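Local coordinates for HTH-type transcriptional regulator cbl (Escherichia coli K12, PDB 2FYI), which regulates transcription as a LysR-type factor in the sulphate starvation response and may be an accessory regulator of the cys regulon, seen here as its cofactor-binding domain, at the interface of chains A and B. Coordinates in Å, arbitrary orientation; residue numbers count along the deposited sequence, not the author numbering. Chains: chain A/B, HTH-type transcriptional regulator cbl.

The interface of chains A and B. Residues chain A 153-154; chain B 24-25, 29-30, 33, 47.
A:Tyr154 reaches across to chain B with its phenol hydroxyl first and sets it among B:Ala25, B:Leu29, B:Pro30 and B:Ile33. The hydroxyl donates a hydrogen bond to the backbone carbonyl of B:Ala25, with A:Tyr154 OH 2.5 Å from B:Ala25 O. The bond lies in the carbonyl plane, on a lone pair, and bends at 128° at the oxygen.

Several carbons of chain B also lie close to the hydroxyl. CB of B:Leu29 is 3.4 Å from A:Tyr154 OH, and the B:Pro30 ring comes near it through CD at 3.6 Å. The bond to B:Ala25 thus gives this polar atom a partner in a largely apolar setting. Along one rim of the phenol ring, CE2 of A:Tyr154 meets the CD1 methyl of B:Ile33 at 3.8 Å, the two side chains crossing at about a right angle. Along the other rim, CE1 of A:Tyr154 lies 4.1 Å from CB of B:Ala25. B:Leu47 stands farther back, its CD1 4.3 Å from the hydroxyl oxygen OH of A:Tyr154.

Within chain A, A:Thr153 places its CG2 methyl over one face of the tyrosine ring, offset toward the rim. CG2 of A:Thr153 also lies 4.0 Å from CG of B:Pro30, so it backs the ring and extends the contact. In A:Tyr154, CG is anti to the carbonyl carbon (chi1 -76°), and the ring projects from its helix toward chain B. A phenylalanine in its place would probably leave the B:Ala25 carbonyl without this hydrogen-bond donor across the interface.

The patch is part of a two-fold interface between LysR-type cofactor-binding domains, so its twin occurs with the chains exchanged. The structure alone does not show whether this pairing occurs in the full-length regulator. In the fold, helix 148-157 of chain A faces the short helix 22-27 and the start of helix 29-39 of chain B, with strand 43-49 behind.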
loop_
_atom_site.group_PDB
_atom_site.type_symbol
_atom_site.label_atom_id
_atom_site.label_comp_id
_atom_site.label_asym_id
_atom_site.label_seq_id
_atom_site.Cartn_x
_atom_site.Cartn_y
_atom_site.Cartn_z
ATOM N N THR A 153 -7.341 -7.818 4.927
ATOM C CA THR A 153 -6.767 -8.578 6.017
ATOM C C THR A 153 -7.538 -8.351 7.311
ATOM O O THR A 153 -7.803 -9.309 8.040
ATOM C CB THR A 153 -5.295 -8.228 6.167
ATOM O OG1 THR A 153 -4.635 -8.568 4.942
ATOM C CG2 THR A 153 -4.627 -8.945 7.325
ATOM N N TYR A 154 -7.923 -7.104 7.601
ATOM C CA TYR A 154 -8.490 -6.830 8.916
ATOM C C TYR A 154 -9.970 -7.184 8.990
ATOM O O TYR A 154 -10.493 -7.471 10.085
ATOM C CB TYR A 154 -8.095 -5.425 9.446
ATOM C CG TYR A 154 -6.691 -5.528 9.888
ATOM C CD1 TYR A 154 -5.642 -5.246 9.014
ATOM C CD2 TYR A 154 -6.394 -6.074 11.107
ATOM C CE1 TYR A 154 -4.311 -5.437 9.407
ATOM C CE2 TYR A 154 -5.078 -6.291 11.501
ATOM C CZ TYR A 154 -4.040 -5.969 10.658
ATOM O OH TYR A 154 -2.731 -6.212 11.074
ATOM N N GLN B 24 3.811 -4.844 8.030
ATOM C CA GLN B 24 3.542 -5.544 9.289
ATOM C C GLN B 24 2.052 -5.697 9.488
ATOM O O GLN B 24 1.611 -6.692 10.052
ATOM C CB GLN B 24 4.295 -4.967 10.491
ATOM C CG GLN B 24 4.910 -3.634 10.182
ATOM C CD GLN B 24 6.287 -3.737 9.503
ATOM O OE1 GLN B 24 6.858 -4.833 9.339
ATOM N NE2 GLN B 24 6.822 -2.583 9.102
ATOM N N ALA B 25 1.289 -4.735 8.981
ATOM C CA ALA B 25 -0.152 -4.841 9.003
ATOM C C ALA B 25 -0.606 -6.154 8.415
ATOM O O ALA B 25 -1.460 -6.824 8.998
ATOM C CB ALA B 25 -0.775 -3.726 8.250
ATOM N N LEU B 29 1.493 -8.514 12.196
ATOM C CA LEU B 29 0.594 -8.097 13.262
ATOM C C LEU B 29 -0.619 -8.987 13.537
ATOM O O LEU B 29 -1.029 -9.150 14.693
ATOM C CB LEU B 29 0.086 -6.709 12.985
ATOM C CG LEU B 29 1.133 -5.744 13.497
ATOM C CD1 LEU B 29 0.814 -4.340 13.031
ATOM C CD2 LEU B 29 1.255 -5.774 15.005
ATOM N N PRO B 30 -1.251 -9.503 12.476
ATOM C CA PRO B 30 -2.471 -10.254 12.753
ATOM C C PRO B 30 -2.354 -11.285 13.868
ATOM O O PRO B 30 -3.234 -11.349 14.751
ATOM C CB PRO B 30 -2.829 -10.848 11.398
ATOM C CG PRO B 30 -2.250 -9.814 10.408
ATOM C CD PRO B 30 -0.994 -9.342 11.025
ATOM N N ILE B 33 -2.138 -9.390 17.200
ATOM C CA ILE B 33 -3.439 -8.809 17.487
ATOM C C ILE B 33 -4.390 -9.854 18.046
ATOM O O ILE B 33 -4.979 -9.639 19.090
ATOM C CB ILE B 33 -3.993 -8.089 16.290
ATOM C CG1 ILE B 33 -3.291 -6.752 16.206
ATOM C CG2 ILE B 33 -5.453 -7.820 16.476
ATOM C CD1 ILE B 33 -3.227 -6.168 14.827
ATOM N N LEU B 47 -5.828 0.788 14.392
ATOM C CA LEU B 47 -4.598 0.890 13.589
ATOM C C LEU B 47 -4.636 2.007 12.596
ATOM O O LEU B 47 -5.655 2.251 11.957
ATOM C CB LEU B 47 -4.388 -0.323 12.713
ATOM C CG LEU B 47 -4.149 -1.743 13.191
ATOM C CD1 LEU B 47 -2.814 -2.155 12.533
ATOM C CD2 LEU B 47 -4.053 -1.790 14.677
#